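Local coordinates for galactose mutarotase-like protein (Clostridium acetobutylicum, PDB 3OS7) that probably binds carbohydrates and may interconvert the alpha and beta anomers of aldose sugars, as aldose 1-epimerases (mutarotases) do, at residues A[165-170]-A[331-336]; A[277-282]-A[298-303]; A[115-120]-A[153-158]; A[74-79]-A[110-115]; A[19-24]-A[129-134]. All coordinates share one frame; numbering follows the deposited sequence.

Contact 1 (A[165-170]-A[331-336]); sequences KQTTSV and SGVCKL. With EDO (1,2-ethanediol), chain H.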
# COMPACT_ATOMS: atom_id res chain seq x y z
N LYS A 165 5.05 9.65 -7.33
CA LYS A 165 4.04 10.20 -6.41
C LYS A 165 2.70 9.54 -6.70
O LYS A 165 2.23 9.46 -7.85
CB LYS A 165 3.92 11.72 -6.59
CG LYS A 165 2.98 12.40 -5.63
CD LYS A 165 3.14 13.94 -5.65
CE LYS A 165 2.19 14.64 -6.50
NZ LYS A 165 2.00 16.04 -5.97
N GLN A 166 2.13 9.00 -5.65
CA GLN A 166 0.90 8.27 -5.70
C GLN A 166 -0.14 9.09 -4.92
O GLN A 166 -0.02 9.25 -3.70
CB GLN A 166 1.11 6.92 -5.01
CG GLN A 166 -0.17 6.12 -4.73
CD GLN A 166 0.11 5.00 -3.77
OE1 GLN A 166 0.35 3.85 -4.17
NE2 GLN A 166 0.15 5.33 -2.49
N THR A 167 -1.16 9.58 -5.61
CA THR A 167 -2.30 10.23 -4.95
C THR A 167 -3.50 9.28 -5.07
O THR A 167 -3.99 9.00 -6.17
CB THR A 167 -2.60 11.65 -5.54
OG1 THR A 167 -1.44 12.48 -5.43
CG2 THR A 167 -3.76 12.35 -4.80
N THR A 168 -3.97 8.80 -3.92
CA THR A 168 -5.08 7.84 -3.82
C THR A 168 -6.31 8.62 -3.37
O THR A 168 -6.25 9.41 -2.44
CB THR A 168 -4.77 6.75 -2.79
OG1 THR A 168 -3.50 6.17 -3.11
CG2 THR A 168 -5.86 5.69 -2.74
N SER A 169 -7.44 8.42 -4.03
CA SER A 169 -8.64 9.13 -3.60
C SER A 169 -9.85 8.28 -3.82
O SER A 169 -9.85 7.41 -4.69
CB SER A 169 -8.79 10.47 -4.33
OG SER A 169 -8.78 10.29 -5.72
N VAL A 170 -10.87 8.53 -3.01
CA VAL A 170 -12.13 7.88 -3.19
C VAL A 170 -13.22 8.91 -2.90
O VAL A 170 -13.03 9.78 -2.05
CB VAL A 170 -12.29 6.63 -2.30
CG1 VAL A 170 -12.03 6.94 -0.87
CG2 VAL A 170 -13.65 6.03 -2.50
N SER A 331 -8.46 11.75 0.27
CA SER A 331 -7.26 11.60 -0.55
C SER A 331 -6.01 11.46 0.34
O SER A 331 -5.90 12.13 1.38
CB SER A 331 -7.09 12.80 -1.49
OG SER A 331 -5.89 12.70 -2.24
N GLY A 332 -5.08 10.61 -0.06
CA GLY A 332 -3.81 10.49 0.62
C GLY A 332 -2.71 10.42 -0.41
O GLY A 332 -2.95 9.99 -1.55
N VAL A 333 -1.50 10.84 -0.02
CA VAL A 333 -0.36 10.83 -0.92
C VAL A 333 0.82 10.07 -0.34
O VAL A 333 1.17 10.27 0.84
CB VAL A 333 0.11 12.27 -1.18
CG1 VAL A 333 1.30 12.30 -2.10
CG2 VAL A 333 -1.04 13.11 -1.71
N CYS A 334 1.45 9.23 -1.16
CA CYS A 334 2.73 8.60 -0.82
C CYS A 334 3.72 8.87 -1.92
O CYS A 334 3.32 9.18 -3.07
CB CYS A 334 2.58 7.10 -0.63
SG CYS A 334 1.55 6.63 0.76
N LYS A 335 5.00 8.83 -1.58
CA LYS A 335 6.07 9.02 -2.54
C LYS A 335 7.08 7.91 -2.39
O LYS A 335 7.38 7.49 -1.29
CB LYS A 335 6.74 10.38 -2.33
CG LYS A 335 5.83 11.54 -2.61
CD LYS A 335 6.51 12.87 -2.29
CE LYS A 335 5.54 14.03 -2.48
NZ LYS A 335 6.19 15.35 -2.19
N LEU A 336 7.61 7.43 -3.51
CA LEU A 336 8.66 6.43 -3.49
C LEU A 336 9.82 6.99 -4.33
O LEU A 336 9.63 7.40 -5.46
CB LEU A 336 8.15 5.14 -4.13
CG LEU A 336 7.27 4.25 -3.29
CD1 LEU A 336 6.68 3.13 -4.19
CD2 LEU A 336 8.08 3.64 -2.15
C1 EDO H . -12.08 10.82 -5.95
O1 EDO H . -11.11 11.75 -6.43
C2 EDO H . -12.08 9.57 -6.83
O2 EDO H . -12.40 9.90 -8.19
O HOH W 1 4.78 17.04 -4.20
O HOH W 2 -1.45 7.25 -1.49
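K165 carries CG anti to its backbone N (chi1 -176°) and bends at chi3 (97°), whereas K335 stays extended beyond CG. The two lysines face each other as a non-hydrogen-bonded pair and run alongside each other in the same direction, with K165 CD 4.0 Å from K335 CE. Their ammonium groups stay apart, K165 NZ to K335 NZ 5.7 Å, and a water accepts from both, weakly from K165, which should ease the repulsion. On the same face the alkyl part of K165 meets V333, K165 CG to V333 CG1 3.9 Å; beta-branched V333 and T167 suit an extended strand. The antiparallel backbones join at two hydrogen-bonded pairs: Q166 N gives to C334 O at 2.8 Å and C334 N returns to Q166 O at 2.9 Å, and T168 and G332 repeat the exchange. On the buried face Q166 NE2 rests 3.5 Å from C334 CB and donates to a water that also bonds T168 OG1; Y157 OH holds Q166 OE1, and Y184 OH holds T168 OG1. Strand 163-172 is flanked by 151-160 and 329-340, the latter paired in turn with 273-279, while strand 178-189 packs on the buried face in the beta-sandwich of the mutarotase fold.

Contact 2 (A[277-282]-A[298-303]); sequences YEMSSE and ACIEPQ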
# COMPACT_ATOMS: atom_id res chain seq x y z
N TYR A 277 9.99 5.55 1.30
CA TYR A 277 8.54 5.43 1.15
C TYR A 277 7.91 6.45 2.10
O TYR A 277 7.69 6.17 3.28
CB TYR A 277 8.11 4.01 1.50
CG TYR A 277 6.67 3.60 1.23
CD1 TYR A 277 5.84 4.31 0.37
CD2 TYR A 277 6.15 2.44 1.83
CE1 TYR A 277 4.55 3.85 0.09
CE2 TYR A 277 4.86 2.02 1.57
CZ TYR A 277 4.07 2.72 0.72
OH TYR A 277 2.78 2.27 0.44
N GLU A 278 7.65 7.64 1.58
CA GLU A 278 7.10 8.75 2.35
C GLU A 278 5.57 8.72 2.28
O GLU A 278 4.98 8.55 1.22
CB GLU A 278 7.66 10.07 1.82
CG GLU A 278 7.30 11.29 2.63
CD GLU A 278 8.12 12.54 2.25
OE1 GLU A 278 8.95 12.52 1.30
OE2 GLU A 278 7.92 13.56 2.95
N MSE A 279 4.94 8.89 3.42
CA MSE A 279 3.49 8.79 3.55
C MSE A 279 2.93 10.07 4.13
O MSE A 279 3.48 10.60 5.09
CB MSE A 279 3.14 7.64 4.48
CG MSE A 279 3.76 6.35 4.14
SE MSE A 279 3.82 5.11 5.63
CE MSE A 279 5.00 3.91 4.75
N SER A 280 1.81 10.51 3.58
CA SER A 280 1.12 11.70 4.12
C SER A 280 0.46 11.38 5.47
O SER A 280 0.28 10.20 5.84
CB SER A 280 0.08 12.23 3.12
OG SER A 280 -1.04 11.36 3.02
N SER A 281 0.08 12.43 6.18
CA SER A 281 -0.52 12.34 7.52
C SER A 281 -1.83 11.59 7.56
O SER A 281 -2.30 11.20 8.63
CB SER A 281 -0.77 13.75 8.08
OG SER A 281 0.42 14.46 8.24
N GLU A 282 -2.46 11.40 6.39
CA GLU A 282 -3.67 10.60 6.33
C GLU A 282 -3.42 9.15 6.71
O GLU A 282 -4.35 8.43 7.13
CB GLU A 282 -4.30 10.65 4.92
CG GLU A 282 -5.05 11.96 4.62
CD GLU A 282 -4.15 13.11 4.22
OE1 GLU A 282 -2.96 12.89 3.89
OE2 GLU A 282 -4.61 14.25 4.25
N ALA A 298 9.72 -7.71 1.56
CA ALA A 298 8.97 -7.40 2.74
C ALA A 298 7.85 -6.45 2.35
O ALA A 298 8.02 -5.62 1.46
CB ALA A 298 9.85 -6.79 3.85
N CYS A 299 6.72 -6.61 3.02
CA CYS A 299 5.60 -5.68 2.89
C CYS A 299 5.58 -4.61 3.99
O CYS A 299 5.68 -4.90 5.19
CB CYS A 299 4.29 -6.40 2.87
SG CYS A 299 4.13 -7.46 1.36
N ILE A 300 5.39 -3.38 3.54
CA ILE A 300 5.33 -2.21 4.42
C ILE A 300 4.03 -1.52 4.06
O ILE A 300 3.89 -0.97 2.96
CB ILE A 300 6.56 -1.30 4.21
CG1 ILE A 300 7.85 -2.04 4.56
CG2 ILE A 300 6.42 -0.03 5.10
CD1 ILE A 300 9.15 -1.22 4.23
N GLU A 301 3.06 -1.59 4.97
CA GLU A 301 1.64 -1.47 4.66
C GLU A 301 0.99 -0.29 5.41
O GLU A 301 0.48 -0.47 6.50
CB GLU A 301 0.94 -2.78 4.99
CG GLU A 301 1.65 -4.06 4.45
CD GLU A 301 0.92 -5.36 4.86
OE1 GLU A 301 -0.26 -5.29 5.22
OE2 GLU A 301 1.53 -6.44 4.84
N PRO A 302 0.97 0.89 4.79
CA PRO A 302 0.32 2.03 5.41
C PRO A 302 -1.19 1.86 5.43
O PRO A 302 -1.75 1.25 4.52
CB PRO A 302 0.72 3.19 4.52
CG PRO A 302 1.00 2.61 3.21
CD PRO A 302 1.56 1.24 3.48
N GLN A 303 -1.82 2.41 6.47
CA GLN A 303 -3.27 2.34 6.64
C GLN A 303 -3.79 3.62 7.25
O GLN A 303 -3.12 4.23 8.07
CB GLN A 303 -3.68 1.17 7.59
CG GLN A 303 -3.05 -0.15 7.29
CD GLN A 303 -3.58 -1.33 8.12
OE1 GLN A 303 -3.36 -2.47 7.76
NE2 GLN A 303 -4.28 -1.05 9.21
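Apolar packing between Y277, M279, I300 and P302 makes up most of this contact. The Y277 side chain crosses that of P302 at about a right angle, and its CE2 lies 3.9 Å from P302 CD. M279, modelled as selenomethionine with an extended chain, also crosses the proline ring, M279 SE 3.8 Å from P302 CB. Y277 and I300 run antiparallel past one another, Y277 CD2 to I300 CG2 4.1 Å, and M279 CE touches the same methyl at 4.2 Å. The unbranched, flexible chain of a methionine and a compact ring fit together here, and proline brings no N-H that would need a partner. Strands 273-279 and 297-303 are not hydrogen-bonded neighbours: their short axes run 9.7 Å apart at 11°, facing each other within the beta-sandwich of the mutarotase fold, and Y277, with CG anti to its backbone N (chi1 -172°), spans the gap.

Polar atoms are few. I300 O meets the edge of the Y277 ring in its plane, 3.4 Å from Y277 CE2, and is buried with no hydrogen-bonding partner in the model. The Y277 hydroxyl, although its OH is 3.3 Å from P302 CG, bonds to S186 OG.

Contact 3 (A[115-120]-A[153-158]); sequences SKWTVH and FKLSYE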
# COMPACT_ATOMS: atom_id res chain seq x y z
N SER A 115 -9.62 -6.46 -8.78
CA SER A 115 -10.66 -6.07 -9.75
C SER A 115 -10.10 -5.29 -10.92
O SER A 115 -8.97 -4.83 -10.88
CB SER A 115 -11.72 -5.24 -9.03
OG SER A 115 -12.39 -6.08 -8.12
N LYS A 116 -10.88 -5.18 -11.99
CA LYS A 116 -10.44 -4.43 -13.17
C LYS A 116 -10.66 -2.95 -12.99
O LYS A 116 -11.74 -2.52 -12.65
CB LYS A 116 -11.20 -4.87 -14.42
CG LYS A 116 -11.02 -6.32 -14.78
CD LYS A 116 -11.53 -6.59 -16.22
CE LYS A 116 -11.74 -8.07 -16.43
NZ LYS A 116 -12.00 -8.39 -17.86
N TRP A 117 -9.60 -2.18 -13.21
CA TRP A 117 -9.65 -0.75 -13.22
C TRP A 117 -9.53 -0.30 -14.66
O TRP A 117 -9.06 -1.07 -15.51
CB TRP A 117 -8.51 -0.17 -12.39
CG TRP A 117 -8.60 -0.42 -10.91
CD1 TRP A 117 -8.73 -1.65 -10.28
CD2 TRP A 117 -8.43 0.54 -9.86
NE1 TRP A 117 -8.72 -1.48 -8.92
CE2 TRP A 117 -8.54 -0.15 -8.63
CE3 TRP A 117 -8.27 1.92 -9.83
CZ2 TRP A 117 -8.45 0.49 -7.39
CZ3 TRP A 117 -8.20 2.56 -8.62
CH2 TRP A 117 -8.29 1.84 -7.41
N THR A 118 -9.95 0.93 -14.94
CA THR A 118 -9.86 1.48 -16.28
C THR A 118 -8.92 2.66 -16.30
O THR A 118 -8.75 3.35 -15.30
CB THR A 118 -11.22 1.85 -16.81
OG1 THR A 118 -11.81 2.81 -15.94
CG2 THR A 118 -12.12 0.60 -16.86
N VAL A 119 -8.25 2.85 -17.43
CA VAL A 119 -7.29 3.93 -17.57
C VAL A 119 -8.07 5.22 -17.74
O VAL A 119 -8.96 5.32 -18.59
CB VAL A 119 -6.33 3.70 -18.75
CG1 VAL A 119 -5.43 4.90 -18.97
CG2 VAL A 119 -5.49 2.47 -18.51
N HIS A 120 -7.75 6.21 -16.91
CA HIS A 120 -8.51 7.44 -16.87
C HIS A 120 -7.76 8.57 -17.58
O HIS A 120 -8.38 9.41 -18.25
CB HIS A 120 -8.83 7.76 -15.41
CG HIS A 120 -9.55 9.05 -15.21
ND1 HIS A 120 -10.89 9.21 -15.53
CD2 HIS A 120 -9.13 10.24 -14.73
CE1 HIS A 120 -11.25 10.45 -15.24
NE2 HIS A 120 -10.21 11.09 -14.74
N PHE A 153 -12.98 4.98 -6.87
CA PHE A 153 -11.60 5.06 -6.44
C PHE A 153 -10.73 5.56 -7.61
O PHE A 153 -10.99 5.25 -8.79
CB PHE A 153 -11.13 3.67 -6.01
CG PHE A 153 -10.79 3.54 -4.56
CD1 PHE A 153 -9.52 3.79 -4.10
CD2 PHE A 153 -11.76 3.09 -3.64
CE1 PHE A 153 -9.21 3.62 -2.77
CE2 PHE A 153 -11.44 2.91 -2.30
CZ PHE A 153 -10.18 3.17 -1.87
N LYS A 154 -9.69 6.32 -7.30
CA LYS A 154 -8.73 6.76 -8.31
C LYS A 154 -7.33 6.68 -7.75
O LYS A 154 -7.09 7.07 -6.59
CB LYS A 154 -9.01 8.20 -8.74
CG LYS A 154 -8.01 8.74 -9.75
CD LYS A 154 -8.54 9.96 -10.55
CE LYS A 154 -9.09 11.09 -9.72
NZ LYS A 154 -10.07 11.87 -10.57
N LEU A 155 -6.43 6.13 -8.55
CA LEU A 155 -5.00 6.16 -8.26
C LEU A 155 -4.38 7.04 -9.34
O LEU A 155 -4.52 6.79 -10.53
CB LEU A 155 -4.37 4.76 -8.28
CG LEU A 155 -5.08 3.64 -7.55
CD1 LEU A 155 -4.33 2.31 -7.65
CD2 LEU A 155 -5.30 4.01 -6.11
N SER A 156 -3.70 8.09 -8.90
CA SER A 156 -3.04 9.03 -9.77
C SER A 156 -1.54 8.98 -9.55
O SER A 156 -1.01 9.40 -8.51
CB SER A 156 -3.60 10.43 -9.54
OG SER A 156 -2.99 11.33 -10.46
N TYR A 157 -0.83 8.43 -10.53
CA TYR A 157 0.60 8.24 -10.43
C TYR A 157 1.36 9.25 -11.25
O TYR A 157 1.16 9.35 -12.46
CB TYR A 157 0.96 6.82 -10.87
CG TYR A 157 0.59 5.79 -9.85
CD1 TYR A 157 1.35 5.67 -8.68
CD2 TYR A 157 -0.48 4.96 -10.01
CE1 TYR A 157 1.05 4.73 -7.73
CE2 TYR A 157 -0.79 4.01 -9.04
CZ TYR A 157 -0.02 3.91 -7.91
OH TYR A 157 -0.30 2.97 -6.91
N GLU A 158 2.24 10.00 -10.60
CA GLU A 158 3.05 10.97 -11.28
C GLU A 158 4.51 10.57 -11.12
O GLU A 158 5.06 10.56 -10.02
CB GLU A 158 2.82 12.37 -10.73
CG GLU A 158 3.79 13.40 -11.25
CD GLU A 158 3.89 14.61 -10.30
OE1 GLU A 158 2.89 15.36 -10.27
OE2 GLU A 158 4.93 14.76 -9.57
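W117 and L155 form the CH-pi part of the contact. The leucine methyl CD1 lies over one face of the six-membered ring, 4.3 Å from its centroid and 26° off the normal, and the two side chains cross at about a right angle. A broad indole suits this place, since one flat surface can receive a branched aliphatic group. W117 CG is anti to its own carbonyl carbon (chi1 -68°), which sends the indole toward strand 151-160.

Van der Waals contacts add to this. W117 CZ3 comes to 3.5 Å from L155 CG, while W117 CH2 lies 3.7 Å from F153 CB, and the far rim of the indole also meets the backbone, W117 CZ3 being 4.2 Å from K154 CA near the ring plane. F153 turns its own ring onward to meet F78, and F135 meets the W117 ring.

Polar groups lie around the apolar contact. W117 NE1 donates to I112 O, which satisfies the indole nitrogen and would help hold the ring's orientation. On the exposed side H120 CD2 stands 4.2 Å from K154 CD, and H120 NE2 lies 4.2 Å from K154 NZ. E132, on the strand that pairs with both 118-125 and 151-160, touches both side chains.

No hydrogen bond joins the two segments, so the buried part depends on shape and dispersion, with W117 packed on F153 and L155 beside F135. At the surface the lysine ammonium would tend to disfavour a protonated H120, an effect that the nearby carboxylate of E132 may offset.

Contact 4 (A[74-79]-A[110-115]); sequences LPVLFP and GFIKNS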
# COMPACT_ATOMS: atom_id res chain seq x y z
N LEU A 74 2.10 -2.43 -5.64
CA LEU A 74 1.33 -1.52 -4.78
C LEU A 74 -0.16 -1.90 -4.80
O LEU A 74 -0.95 -1.33 -5.57
CB LEU A 74 1.52 -0.07 -5.24
CG LEU A 74 2.94 0.52 -5.18
CD1 LEU A 74 2.98 1.92 -5.74
CD2 LEU A 74 3.42 0.51 -3.72
N PRO A 75 -0.55 -2.89 -4.00
CA PRO A 75 -1.95 -3.34 -3.92
C PRO A 75 -2.78 -2.44 -3.03
O PRO A 75 -2.57 -2.38 -1.82
CB PRO A 75 -1.84 -4.73 -3.29
CG PRO A 75 -0.34 -5.00 -3.17
CD PRO A 75 0.31 -3.68 -3.10
N VAL A 76 -3.79 -1.79 -3.61
CA VAL A 76 -4.65 -0.92 -2.81
C VAL A 76 -5.72 -1.71 -2.04
O VAL A 76 -6.40 -2.58 -2.59
CB VAL A 76 -5.26 0.21 -3.68
CG1 VAL A 76 -6.22 -0.34 -4.69
CG2 VAL A 76 -5.90 1.28 -2.80
N LEU A 77 -5.89 -1.37 -0.77
CA LEU A 77 -6.74 -2.14 0.14
C LEU A 77 -7.91 -1.30 0.61
O LEU A 77 -7.73 -0.13 0.97
CB LEU A 77 -5.95 -2.57 1.36
CG LEU A 77 -4.62 -3.25 1.12
CD1 LEU A 77 -3.89 -3.52 2.43
CD2 LEU A 77 -4.84 -4.57 0.31
N PHE A 78 -9.09 -1.91 0.65
CA PHE A 78 -10.33 -1.27 1.09
C PHE A 78 -11.27 -2.36 1.59
O PHE A 78 -11.97 -2.98 0.78
CB PHE A 78 -10.96 -0.53 -0.10
CG PHE A 78 -12.26 0.23 0.21
CD1 PHE A 78 -12.33 1.13 1.27
CD2 PHE A 78 -13.38 0.08 -0.60
CE1 PHE A 78 -13.47 1.83 1.54
CE2 PHE A 78 -14.54 0.79 -0.34
CZ PHE A 78 -14.60 1.66 0.74
N PRO A 79 -11.25 -2.65 2.90
CA PRO A 79 -10.44 -2.06 3.94
C PRO A 79 -9.07 -2.75 3.99
O PRO A 79 -8.98 -3.91 3.61
CB PRO A 79 -11.20 -2.40 5.20
CG PRO A 79 -11.79 -3.76 4.89
CD PRO A 79 -12.11 -3.73 3.43
N GLY A 110 -10.25 -6.45 1.19
CA GLY A 110 -11.13 -5.98 0.13
C GLY A 110 -10.94 -6.64 -1.24
O GLY A 110 -10.10 -7.51 -1.42
N PHE A 111 -11.71 -6.19 -2.22
CA PHE A 111 -11.71 -6.81 -3.56
C PHE A 111 -11.14 -5.89 -4.63
O PHE A 111 -10.89 -6.34 -5.75
CB PHE A 111 -13.13 -7.24 -3.97
CG PHE A 111 -14.12 -6.12 -3.91
CD1 PHE A 111 -14.27 -5.25 -4.98
CD2 PHE A 111 -14.88 -5.91 -2.77
CE1 PHE A 111 -15.15 -4.18 -4.90
CE2 PHE A 111 -15.74 -4.84 -2.68
CZ PHE A 111 -15.89 -3.97 -3.76
N ILE A 112 -10.95 -4.60 -4.34
CA ILE A 112 -10.56 -3.69 -5.40
C ILE A 112 -9.15 -4.01 -5.91
O ILE A 112 -8.85 -3.79 -7.05
CB ILE A 112 -10.73 -2.17 -5.05
CG1 ILE A 112 -9.82 -1.74 -3.91
CG2 ILE A 112 -12.21 -1.82 -4.76
CD1 ILE A 112 -9.95 -0.22 -3.61
N LYS A 113 -8.32 -4.62 -5.07
CA LYS A 113 -6.99 -5.07 -5.49
C LYS A 113 -7.04 -6.20 -6.53
O LYS A 113 -6.06 -6.42 -7.22
CB LYS A 113 -6.17 -5.58 -4.29
CG LYS A 113 -6.73 -6.80 -3.59
CD LYS A 113 -5.93 -7.13 -2.29
CE LYS A 113 -6.20 -8.51 -1.83
NZ LYS A 113 -7.63 -8.86 -1.80
N ASN A 114 -8.15 -6.93 -6.56
CA ASN A 114 -8.31 -8.06 -7.51
C ASN A 114 -9.10 -7.68 -8.75
O ASN A 114 -9.26 -8.49 -9.66
CB ASN A 114 -9.05 -9.22 -6.83
CG ASN A 114 -8.42 -9.66 -5.51
OD1 ASN A 114 -8.85 -9.22 -4.45
ND2 ASN A 114 -7.43 -10.55 -5.57
N SER A 115 -9.62 -6.46 -8.78
CA SER A 115 -10.66 -6.07 -9.75
C SER A 115 -10.10 -5.29 -10.92
O SER A 115 -8.97 -4.83 -10.88
CB SER A 115 -11.72 -5.24 -9.03
OG SER A 115 -12.39 -6.08 -8.12
O HOH W 3 -8.66 -4.33 -2.15
O HOH W 4 -12.75 -3.51 -1.74
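F78 O accepts a hydrogen from a water at 2.7 Å and also meets G110 CA at 3.2 Å in a CA-H...O contact. That water accepts in turn from F111 N at 2.9 Å, so it ties the two backbones together where no direct hydrogen bond does. Glycine suits position 110 because F78 O lies where a side chain would have to stand, and its backbone angles are ones that other residues adopt with difficulty. A second water repeats the bridge, donating to V76 O at 2.9 Å and accepting from K113 N at 3.0 Å.

Strand 76-77 pairs with strand 178-189 in the sandwich, and residues 110-115, in the loop between strands 106-108 and 118-125, lie against it. I112 is the apolar wedge: CG1 sits between the backbone N and the carbonyl carbon (chi1 64°), and I112 CD1 reaches F78 CB at 3.7 Å and V76 CG1 at 3.9 Å. F153 packs against V76 and I112.

K113 serves two chemistries. Its CD lies 3.8 Å from L77 CD2, crossing that side chain obliquely, while a bend at chi4 (-47°) takes NZ back to donate to G110 O, nearly in line with the carbonyl bond, and to N114 OD1. Within the same loop, F111 O is gripped from opposite faces of its plane by N114 N and S115 OG.

Contact 5 (A[19-24]-A[129-134]); sequences KCIRFA and ALVEVV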
# COMPACT_ATOMS: atom_id res chain seq x y z
N LYS A 19 -3.90 -5.37 -21.23
CA LYS A 19 -3.28 -4.10 -21.47
C LYS A 19 -2.47 -3.72 -20.22
O LYS A 19 -2.84 -4.04 -19.08
CB LYS A 19 -4.33 -3.06 -21.84
CG LYS A 19 -4.97 -3.39 -23.23
CD LYS A 19 -5.99 -2.34 -23.67
CE LYS A 19 -7.27 -2.96 -24.20
NZ LYS A 19 -8.41 -2.03 -23.98
N CYS A 20 -1.31 -3.11 -20.44
CA CYS A 20 -0.57 -2.57 -19.32
C CYS A 20 -0.03 -1.23 -19.79
O CYS A 20 -0.00 -0.96 -21.01
CB CYS A 20 0.52 -3.52 -18.88
SG CYS A 20 1.93 -3.71 -20.00
N ILE A 21 0.31 -0.37 -18.84
CA ILE A 21 0.95 0.90 -19.16
C ILE A 21 2.33 0.96 -18.52
O ILE A 21 2.47 0.82 -17.29
CB ILE A 21 0.11 2.13 -18.68
CG1 ILE A 21 -1.35 2.09 -19.14
CG2 ILE A 21 0.81 3.44 -19.09
CD1 ILE A 21 -1.56 2.29 -20.61
N ARG A 22 3.35 1.12 -19.36
CA ARG A 22 4.72 1.37 -18.92
C ARG A 22 4.99 2.87 -19.05
O ARG A 22 4.62 3.48 -20.05
CB ARG A 22 5.67 0.61 -19.81
CG ARG A 22 6.96 0.23 -19.20
CD ARG A 22 7.72 -0.74 -20.12
NE ARG A 22 7.02 -2.00 -20.39
CZ ARG A 22 7.12 -3.11 -19.66
NH1 ARG A 22 7.86 -3.16 -18.56
NH2 ARG A 22 6.45 -4.19 -20.02
N PHE A 23 5.58 3.47 -18.04
CA PHE A 23 5.80 4.93 -18.07
C PHE A 23 7.13 5.28 -17.44
O PHE A 23 7.60 4.59 -16.54
CB PHE A 23 4.58 5.73 -17.51
CG PHE A 23 4.15 5.38 -16.09
CD1 PHE A 23 3.59 4.15 -15.78
CD2 PHE A 23 4.17 6.35 -15.09
CE1 PHE A 23 3.12 3.88 -14.50
CE2 PHE A 23 3.75 6.06 -13.79
CZ PHE A 23 3.23 4.83 -13.50
N ALA A 24 7.73 6.37 -17.93
CA ALA A 24 9.10 6.71 -17.63
C ALA A 24 9.26 8.22 -17.56
O ALA A 24 8.71 8.95 -18.40
CB ALA A 24 10.02 6.13 -18.73
N ALA A 129 5.60 12.11 -16.11
CA ALA A 129 4.67 11.20 -16.75
C ALA A 129 3.57 10.90 -15.76
O ALA A 129 3.84 10.47 -14.64
CB ALA A 129 5.36 9.91 -17.23
N LEU A 130 2.33 11.16 -16.17
CA LEU A 130 1.15 10.98 -15.35
C LEU A 130 0.24 9.88 -15.92
O LEU A 130 -0.13 9.90 -17.10
CB LEU A 130 0.37 12.30 -15.25
CG LEU A 130 -0.95 12.30 -14.48
CD1 LEU A 130 -0.68 12.11 -13.02
CD2 LEU A 130 -1.74 13.57 -14.68
N VAL A 131 -0.07 8.90 -15.07
CA VAL A 131 -1.03 7.85 -15.40
C VAL A 131 -2.04 7.73 -14.28
O VAL A 131 -1.68 7.61 -13.09
CB VAL A 131 -0.34 6.53 -15.61
CG1 VAL A 131 -1.37 5.41 -15.80
CG2 VAL A 131 0.62 6.58 -16.80
N GLU A 132 -3.31 7.77 -14.63
CA GLU A 132 -4.39 7.65 -13.64
C GLU A 132 -5.31 6.51 -14.02
O GLU A 132 -5.66 6.36 -15.20
CB GLU A 132 -5.21 8.95 -13.55
CG GLU A 132 -4.38 10.18 -13.23
CD GLU A 132 -5.23 11.43 -12.92
OE1 GLU A 132 -6.39 11.49 -13.37
OE2 GLU A 132 -4.72 12.33 -12.21
N VAL A 133 -5.71 5.73 -13.03
CA VAL A 133 -6.65 4.63 -13.21
C VAL A 133 -7.79 4.85 -12.25
O VAL A 133 -7.61 5.43 -11.18
CB VAL A 133 -6.02 3.22 -12.98
CG1 VAL A 133 -5.01 2.91 -14.10
CG2 VAL A 133 -5.37 3.10 -11.55
N VAL A 134 -8.97 4.41 -12.63
CA VAL A 134 -10.12 4.49 -11.75
C VAL A 134 -10.85 3.17 -11.64
O VAL A 134 -10.77 2.30 -12.53
CB VAL A 134 -11.14 5.56 -12.22
CG1 VAL A 134 -10.53 6.96 -12.17
CG2 VAL A 134 -11.67 5.24 -13.60
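A129 starts the contact with its CB turned toward the other strand, 3.7 Å from A24 O and 4.3 Å from F23 CB; a small residue lets the two backbones come near here, A129 CA being 6.4 Å from A24 CA. V131 then brings the main apolar group. Its CG2, anti to its own carbonyl carbon, lies over one face of the F23 ring, 3.9 Å from the centroid and 17° off the normal, a clear CH-pi contact. V131 CG2 is also 3.9 Å from I21 CG2, so one methyl touches both the phenyl ring and the isoleucine branch. F23 CG stands between its backbone N and carbonyl carbon (chi1 56°), which brings the start of the ring toward the valine, and the ring also touches L159.

Strand 18-25 belongs to the N-terminal antiparallel sheet, between strands 8-14 and 28-33, and packs across 128-137 with short axes 7.2 Å apart at 152°. No hydrogen bond crosses between the segments. With I21, F23, A129 and V131 turned inward and all apolar, the attachment of this sheet here depends on the hydrophobic effect and dispersion, while R22 forms a salt bridge with E12 and E132 bonds S156.

Along the chain contact 5 encloses contact 4 and alternates with contact 3; contact 1 follows, with contact 2 nested inside its loop. In space, neighbouring strands run from 118-125 through 128-137, 151-160, 163-172 and 329-340 to 273-279. Contacts 5, 3, 1 and 2 each have at least one segment in this run, while strands 18-25 and 297-303 lie outside it. Centres of contacts 3 and 5 are 8 Å apart, of 1 and 2 about 10 Å, and of 2 and 5 about 21 Å. Contact 4 lies 12 Å from contact 3, sharing S115. Contact 1 joins strands edge to edge, whereas contacts 2 and 5 pack strands face to face, so sequence-distant segments build the sandwich of a probable sugar mutarotase.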